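PDB 5YKJ: peroxiredoxin PRX1, mitochondrial from Saccharomyces cerevisiae, which reduces peroxides as a mitochondrial 1-Cys thiol peroxidase, its oxidised thiol probably being resolved through the glutathione and thioredoxin systems. Local coordinates for residues A[132-143]-A[156-167]. Residues are numbered along the deposited sequence; the frame is centred on the assembly and turned at random.
Sequences VIDPKKKIRLIF and VLRVIDALQLTD
V132, L141 and F143 on a beta hairpin pack against V156, V159 and L163 of helix 153-169, joining the edge of the thioredoxin-fold sheet to the helix that leads into the C-terminal part of this peroxiredoxin. Strand 139-143 and helix 156-167 run nearly antiparallel, their axes 10.1 Å apart.

The apolar contacts follow the helix. F143 turns a ring edge to V156, CZ lying 3.6 Å from V156 CG2. L141 crosses V159 at about a right angle; with CG anti to the backbone N (chi1 -172°), it sets CD1 over V159 CB and CG2, 3.7 Å from each. V132 and L163 meet tip to tip, CG1 to CD1 at 3.9 Å, and F58 of helix 55-59 packs on V156 and I160. L163 CD2 lies beside R140 CB and NH2, the two side chains running in opposite senses.

Ionic contacts close the other end. R140 forms a two-pronged salt bridge with D167, NH1 to OD2 and NH2 to OD1, both 2.9 Å and nearly straight (168° and 161°), guanidinium and carboxylate nearly coplanar. R140 NH1 also reaches D134 OD2 at 3.0 Å, on that oxygen's anti lone pair, so one guanidinium ties the hairpin turn to the helix and probably offsets the two aspartates' repulsion. A leucine in place of R140 would probably leave D134 and D167 facing each other without their shared positive charge.

In the type I turn 134-137, K136 N to D134 OD1 makes an Asx turn, and K138 N reaches that oxygen from the opposite face of the carboxylate, each at 2.9 Å.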
ATOM      1  N   VAL A 132      -0.306   0.172   3.426  1.00  6.82           N
ATOM      2  CA  VAL A 132      -1.165  -0.949   3.103  1.00  6.89           C
ATOM      3  C   VAL A 132      -2.261  -0.936   4.155  1.00 10.42           C
ATOM      4  O   VAL A 132      -1.982  -0.989   5.305  1.00  9.55           O
ATOM      5  CB  VAL A 132      -0.396  -2.233   3.187  1.00  6.61           C
ATOM      6  CG1 VAL A 132      -1.304  -3.412   2.882  1.00  8.71           C
ATOM      7  CG2 VAL A 132       0.765  -2.188   2.241  1.00  8.36           C
ATOM      8  N   ILE A 133      -3.491  -0.808   3.690  1.00  7.09           N
ATOM      9  CA  ILE A 133      -4.672  -0.663   4.543  1.00  7.42           C
ATOM     10  C   ILE A 133      -5.670  -1.809   4.389  1.00  8.67           C
ATOM     11  O   ILE A 133      -5.960  -2.213   3.324  1.00 10.01           O
ATOM     12  CB  ILE A 133      -5.325   0.646   4.200  1.00  7.71           C
ATOM     13  CG1 ILE A 133      -4.308   1.740   4.418  1.00  8.99           C
ATOM     14  CG2 ILE A 133      -6.588   0.919   4.987  1.00 10.00           C
ATOM     15  CD1 ILE A 133      -4.665   3.063   3.788  1.00 14.76           C
ATOM     16  N   ASP A 134      -6.125  -2.324   5.517  1.00  8.05           N
ATOM     17  CA  ASP A 134      -7.053  -3.401   5.487  1.00 11.23           C
ATOM     18  C   ASP A 134      -8.497  -2.925   5.303  1.00  8.91           C
ATOM     19  O   ASP A 134      -8.775  -1.810   5.287  1.00 11.37           O
ATOM     20  CB  ASP A 134      -6.832  -4.396   6.632  1.00 11.32           C
ATOM     21  CG  ASP A 134      -7.331  -3.896   7.993  1.00 11.37           C
ATOM     22  OD1 ASP A 134      -8.074  -2.962   8.056  1.00 11.42           O
ATOM     23  OD2 ASP A 134      -6.921  -4.514   8.946  1.00 10.34           O
ATOM     24  N   PRO A 135      -9.411  -3.896   5.156  1.00 10.81           N
ATOM     25  CA  PRO A 135     -10.835  -3.608   4.940  1.00 13.15           C
ATOM     26  C   PRO A 135     -11.501  -2.872   6.098  1.00 13.58           C
ATOM     27  O   PRO A 135     -12.487  -2.270   5.907  1.00 13.60           O
ATOM     28  CB  PRO A 135     -11.454  -4.988   4.698  1.00 21.08           C
ATOM     29  CG  PRO A 135     -10.349  -5.809   4.154  1.00 17.43           C
ATOM     30  CD  PRO A 135      -9.090  -5.292   4.825  1.00 11.81           C
ATOM     31  N   LYS A 136     -10.904  -2.934   7.276  1.00 12.53           N
ATOM     32  CA  LYS A 136     -11.384  -2.232   8.454  1.00 14.53           C
ATOM     33  C   LYS A 136     -10.695  -0.873   8.613  1.00 11.26           C
ATOM     34  O   LYS A 136     -10.833  -0.284   9.598  1.00 14.24           O
ATOM     35  CB  LYS A 136     -11.219  -3.043   9.737  1.00 14.32           C
ATOM     36  CG  LYS A 136     -11.704  -4.438   9.640  1.00 22.25           C
ATOM     37  CD  LYS A 136     -13.142  -4.577   9.279  1.00 31.55           C
ATOM     38  CE  LYS A 136     -14.027  -3.438   9.692  1.00 51.96           C
ATOM     39  NZ  LYS A 136     -14.184  -3.273  11.152  1.00 61.84           N
ATOM     40  N   LYS A 137      -9.977  -0.441   7.600  1.00  9.78           N
ATOM     41  CA  LYS A 137      -9.290   0.815   7.585  1.00 10.57           C
ATOM     42  C   LYS A 137      -8.096   0.913   8.519  1.00 13.62           C
ATOM     43  O   LYS A 137      -7.711   1.968   8.847  1.00 13.80           O
ATOM     44  CB  LYS A 137     -10.210   2.030   7.775  1.00 12.46           C
ATOM     45  CG  LYS A 137     -11.487   1.986   6.967  1.00 11.10           C
ATOM     46  CD  LYS A 137     -11.266   2.058   5.456  1.00 14.64           C
ATOM     47  CE  LYS A 137     -12.538   1.813   4.662  1.00 15.93           C
ATOM     48  NZ  LYS A 137     -12.912   0.391   4.511  1.00 14.80           N
ATOM     49  N   LYS A 138      -7.504  -0.217   8.860  1.00  9.70           N
ATOM     50  CA  LYS A 138      -6.333  -0.180   9.676  1.00 12.07           C
ATOM     51  C   LYS A 138      -5.114  -0.173   8.806  1.00 11.35           C
ATOM     52  O   LYS A 138      -5.046  -0.857   7.925  1.00 10.70           O
ATOM     53  CB  LYS A 138      -6.204  -1.408  10.602  1.00 11.14           C
ATOM     54  CG  LYS A 138      -7.372  -1.582  11.505  1.00 14.85           C
ATOM     55  CD  LYS A 138      -7.392  -0.424  12.438  1.00 23.56           C
ATOM     56  CE  LYS A 138      -8.662  -0.425  13.248  1.00 51.63           C
ATOM     57  NZ  LYS A 138      -8.367  -0.470  14.671  1.00 61.25           N
ATOM     58  N   ILE A 139      -4.134   0.649   9.171  1.00  7.83           N
ATOM     59  CA  ILE A 139      -2.867   0.665   8.497  1.00  8.85           C
ATOM     60  C   ILE A 139      -2.120  -0.573   9.010  1.00  8.04           C
ATOM     61  O   ILE A 139      -1.929  -0.745  10.145  1.00  9.16           O
ATOM     62  CB  ILE A 139      -2.063   1.943   8.810  1.00  7.64           C
ATOM     63  CG1 ILE A 139      -2.778   3.173   8.268  1.00  8.06           C
ATOM     64  CG2 ILE A 139      -0.712   1.805   8.167  1.00  8.29           C
ATOM     65  CD1 ILE A 139      -2.245   4.493   8.783  1.00 11.59           C
ATOM     66  N   ARG A 140      -1.721  -1.425   8.093  1.00  8.30           N
ATOM     67  CA  ARG A 140      -1.072  -2.669   8.424  1.00  6.98           C
ATOM     68  C   ARG A 140       0.443  -2.734   8.228  1.00  9.61           C
ATOM     69  O   ARG A 140       1.107  -3.488   8.838  1.00  9.41           O
ATOM     70  CB  ARG A 140      -1.759  -3.839   7.695  1.00  7.18           C
ATOM     71  CG  ARG A 140      -3.255  -3.925   7.947  1.00  9.00           C
ATOM     72  CD  ARG A 140      -3.575  -4.382   9.357  1.00 11.04           C
ATOM     73  NE  ARG A 140      -3.058  -5.708   9.610  1.00 13.33           N
ATOM     74  CZ  ARG A 140      -3.725  -6.801   9.314  1.00 12.52           C
ATOM     75  NH1 ARG A 140      -4.933  -6.724   8.841  1.00 11.96           N
ATOM     76  NH2 ARG A 140      -3.181  -7.968   9.520  1.00 17.36           N
ATOM     77  N   LEU A 141       0.904  -1.914   7.323  1.00  8.49           N
ATOM     78  CA  LEU A 141       2.287  -1.890   6.933  1.00  6.45           C
ATOM     79  C   LEU A 141       2.581  -0.573   6.246  1.00  7.14           C
ATOM     80  O   LEU A 141       1.787  -0.119   5.551  1.00  8.63           O
ATOM     81  CB  LEU A 141       2.551  -3.055   5.948  1.00  7.81           C
ATOM     82  CG  LEU A 141       3.965  -3.413   5.493  1.00  9.48           C
ATOM     83  CD1 LEU A 141       4.133  -4.912   5.214  1.00 11.15           C
ATOM     84  CD2 LEU A 141       4.331  -2.678   4.214  1.00 10.94           C
ATOM     85  N   ILE A 142       3.775  -0.043   6.507  1.00  6.05           N
ATOM     86  CA  ILE A 142       4.229   1.196   5.933  1.00  7.57           C
ATOM     87  C   ILE A 142       5.657   1.076   5.451  1.00  9.85           C
ATOM     88  O   ILE A 142       6.420   0.434   6.044  1.00  9.72           O
ATOM     89  CB  ILE A 142       4.177   2.337   6.999  1.00  9.31           C
ATOM     90  CG1 ILE A 142       2.802   2.452   7.617  1.00  9.10           C
ATOM     91  CG2 ILE A 142       4.516   3.703   6.416  1.00 11.42           C
ATOM     92  CD1 ILE A 142       2.756   3.456   8.730  1.00 13.67           C
ATOM     93  N   PHE A 143       5.934   1.715   4.338  1.00  7.64           N
ATOM     94  CA  PHE A 143       7.285   1.802   3.906  1.00  7.54           C
ATOM     95  C   PHE A 143       7.555   3.098   3.164  1.00  6.69           C
ATOM     96  O   PHE A 143       6.731   3.563   2.447  1.00  8.63           O
ATOM     97  CB  PHE A 143       7.762   0.551   3.197  1.00 17.26           C
ATOM     98  CG  PHE A 143       7.149   0.284   1.882  1.00 15.05           C
ATOM     99  CD1 PHE A 143       7.715   0.790   0.747  1.00 19.79           C
ATOM    100  CD2 PHE A 143       6.051  -0.520   1.766  1.00 13.82           C
ATOM    101  CE1 PHE A 143       7.195   0.548  -0.461  1.00 15.71           C
ATOM    102  CE2 PHE A 143       5.517  -0.777   0.542  1.00 17.68           C
ATOM    103  CZ  PHE A 143       6.100  -0.256  -0.575  1.00 16.89           C
ATOM    104  N   VAL A 156       5.495  -5.589  -2.654  1.00  9.64           N
ATOM    105  CA  VAL A 156       4.204  -5.120  -2.209  1.00  9.43           C
ATOM    106  C   VAL A 156       3.186  -6.272  -2.303  1.00  9.87           C
ATOM    107  O   VAL A 156       2.430  -6.459  -1.461  1.00 10.32           O
ATOM    108  CB  VAL A 156       3.723  -3.904  -3.050  1.00  9.35           C
ATOM    109  CG1 VAL A 156       2.251  -3.560  -2.764  1.00 11.15           C
ATOM    110  CG2 VAL A 156       4.637  -2.716  -2.839  1.00 10.63           C
ATOM    111  N   LEU A 157       3.226  -7.008  -3.387  1.00  9.40           N
ATOM    112  CA  LEU A 157       2.340  -8.133  -3.521  1.00 10.14           C
ATOM    113  C   LEU A 157       2.648  -9.244  -2.483  1.00 12.81           C
ATOM    114  O   LEU A 157       1.773  -9.880  -2.013  1.00 12.89           O
ATOM    115  CB  LEU A 157       2.342  -8.687  -4.950  1.00 13.02           C
ATOM    116  CG  LEU A 157       1.683  -7.865  -6.057  1.00  9.61           C
ATOM    117  CD1 LEU A 157       2.176  -8.300  -7.435  1.00 13.52           C
ATOM    118  CD2 LEU A 157       0.182  -7.909  -5.955  1.00 13.53           C
ATOM    119  N   ARG A 158       3.918  -9.439  -2.208  1.00  7.81           N
ATOM    120  CA  ARG A 158       4.312 -10.473  -1.267  1.00 12.19           C
ATOM    121  C   ARG A 158       3.758 -10.201   0.140  1.00 10.34           C
ATOM    122  O   ARG A 158       3.210 -11.054   0.766  1.00 11.60           O
ATOM    123  CB  ARG A 158       5.842 -10.646  -1.242  1.00 12.52           C
ATOM    124  CG  ARG A 158       6.338 -11.896  -0.517  1.00 10.07           C
ATOM    125  CD  ARG A 158       7.828 -11.894  -0.210  1.00 10.08           C
ATOM    126  NE  ARG A 158       8.201 -10.895   0.754  1.00  8.98           N
ATOM    127  CZ  ARG A 158       8.148 -11.088   2.050  1.00  9.01           C
ATOM    128  NH1 ARG A 158       7.804 -12.266   2.550  1.00  9.92           N
ATOM    129  NH2 ARG A 158       8.463 -10.111   2.851  1.00  8.78           N
ATOM    130  N   VAL A 159       3.908  -8.979   0.585  1.00  7.23           N
ATOM    131  CA  VAL A 159       3.384  -8.622   1.875  1.00  7.07           C
ATOM    132  C   VAL A 159       1.869  -8.646   1.935  1.00  9.27           C
ATOM    133  O   VAL A 159       1.361  -8.907   2.918  1.00 10.78           O
ATOM    134  CB  VAL A 159       3.983  -7.349   2.495  1.00  6.68           C
ATOM    135  CG1 VAL A 159       5.466  -7.483   2.516  1.00 11.36           C
ATOM    136  CG2 VAL A 159       3.535  -6.104   1.765  1.00  6.85           C
ATOM    137  N   ILE A 160       1.214  -8.296   0.840  1.00  9.78           N
ATOM    138  CA  ILE A 160      -0.221  -8.343   0.820  1.00  9.90           C
ATOM    139  C   ILE A 160      -0.645  -9.818   1.007  1.00  9.99           C
ATOM    140  O   ILE A 160      -1.530 -10.113   1.742  1.00 10.50           O
ATOM    141  CB  ILE A 160      -0.824  -7.783  -0.492  1.00  8.90           C
ATOM    142  CG1 ILE A 160      -0.765  -6.266  -0.502  1.00  8.67           C
ATOM    143  CG2 ILE A 160      -2.299  -8.165  -0.610  1.00 11.29           C
ATOM    144  CD1 ILE A 160      -0.873  -5.687  -1.893  1.00 15.03           C
ATOM    145  N   ASP A 161       0.057 -10.688   0.308  1.00 11.05           N
ATOM    146  CA  ASP A 161      -0.272 -12.096   0.419  1.00  8.84           C
ATOM    147  C   ASP A 161      -0.066 -12.624   1.850  1.00 12.89           C
ATOM    148  O   ASP A 161      -0.841 -13.342   2.354  1.00 12.80           O
ATOM    149  CB  ASP A 161       0.525 -12.916  -0.585  1.00 11.42           C
ATOM    150  CG  ASP A 161       0.002 -12.770  -2.015  1.00 17.52           C
ATOM    151  OD1 ASP A 161      -1.084 -12.374  -2.183  1.00 13.83           O
ATOM    152  OD2 ASP A 161       0.721 -13.062  -2.895  1.00 15.39           O
ATOM    153  N   ALA A 162       1.022 -12.223   2.455  1.00 11.12           N
ATOM    154  CA  ALA A 162       1.294 -12.596   3.803  1.00  8.72           C
ATOM    155  C   ALA A 162       0.260 -12.035   4.763  1.00 10.34           C
ATOM    156  O   ALA A 162      -0.165 -12.694   5.615  1.00  9.19           O
ATOM    157  CB  ALA A 162       2.690 -12.126   4.196  1.00  9.71           C
ATOM    158  N   LEU A 163      -0.105 -10.768   4.607  1.00  8.54           N
ATOM    159  CA  LEU A 163      -1.075 -10.183   5.507  1.00  9.53           C
ATOM    160  C   LEU A 163      -2.439 -10.820   5.418  1.00  9.70           C
ATOM    161  O   LEU A 163      -3.076 -11.026   6.398  1.00 11.69           O
ATOM    162  CB  LEU A 163      -1.229  -8.681   5.237  1.00 10.76           C
ATOM    163  CG  LEU A 163      -0.083  -7.782   5.702  1.00  7.32           C
ATOM    164  CD1 LEU A 163      -0.157  -6.462   4.954  1.00  7.08           C
ATOM    165  CD2 LEU A 163      -0.182  -7.569   7.195  1.00  8.83           C
ATOM    166  N   GLN A 164      -2.855 -11.070   4.197  1.00  8.88           N
ATOM    167  CA  GLN A 164      -4.134 -11.701   3.980  1.00  9.32           C
ATOM    168  C   GLN A 164      -4.152 -13.115   4.528  1.00 10.33           C
ATOM    169  O   GLN A 164      -5.118 -13.517   5.058  1.00 12.63           O
ATOM    170  CB  GLN A 164      -4.556 -11.663   2.512  1.00 11.00           C
ATOM    171  CG  GLN A 164      -4.786 -10.240   2.021  1.00 11.63           C
ATOM    172  CD  GLN A 164      -5.244 -10.157   0.573  1.00 12.30           C
ATOM    173  OE1 GLN A 164      -5.013 -11.019  -0.207  1.00 13.70           O
ATOM    174  NE2 GLN A 164      -5.873  -9.093   0.259  1.00 14.27           N
ATOM    175  N   LEU A 165      -3.067 -13.814   4.320  1.00 11.37           N
ATOM    176  CA  LEU A 165      -2.954 -15.168   4.813  1.00 11.71           C
ATOM    177  C   LEU A 165      -2.962 -15.226   6.344  1.00 13.01           C
ATOM    178  O   LEU A 165      -3.616 -16.044   6.934  1.00 14.67           O
ATOM    179  CB  LEU A 165      -1.710 -15.869   4.267  1.00 12.28           C
ATOM    180  CG  LEU A 165      -1.611 -17.339   4.725  1.00 21.30           C
ATOM    181  CD1 LEU A 165      -2.760 -18.150   4.162  1.00 29.71           C
ATOM    182  CD2 LEU A 165      -0.275 -17.874   4.325  1.00 22.00           C
ATOM    183  N   THR A 166      -2.224 -14.324   6.957  1.00  9.58           N
ATOM    184  CA  THR A 166      -2.208 -14.282   8.382  1.00 12.38           C
ATOM    185  C   THR A 166      -3.596 -13.997   8.976  1.00 15.95           C
ATOM    186  O   THR A 166      -3.947 -14.570   9.946  1.00 16.24           O
ATOM    187  CB  THR A 166      -1.175 -13.280   8.978  1.00 16.66           C
ATOM    188  OG1 THR A 166      -1.481 -11.967   8.618  1.00 31.82           O
ATOM    189  CG2 THR A 166       0.128 -13.587   8.551  1.00 18.85           C
ATOM    190  N   ASP A 167      -4.338 -13.078   8.382  1.00 13.50           N
ATOM    191  CA  ASP A 167      -5.674 -12.786   8.807  1.00 16.90           C
ATOM    192  C   ASP A 167      -6.620 -13.961   8.582  1.00 22.08           C
ATOM    193  O   ASP A 167      -7.472 -14.203   9.366  1.00 20.03           O
ATOM    194  CB  ASP A 167      -6.252 -11.585   8.073  1.00 13.78           C
ATOM    195  CG  ASP A 167      -5.678 -10.256   8.557  1.00 18.44           C
ATOM    196  OD1 ASP A 167      -4.872 -10.277   9.434  1.00 16.62           O
ATOM    197  OD2 ASP A 167      -6.058  -9.253   8.008  1.00 16.18           O
TER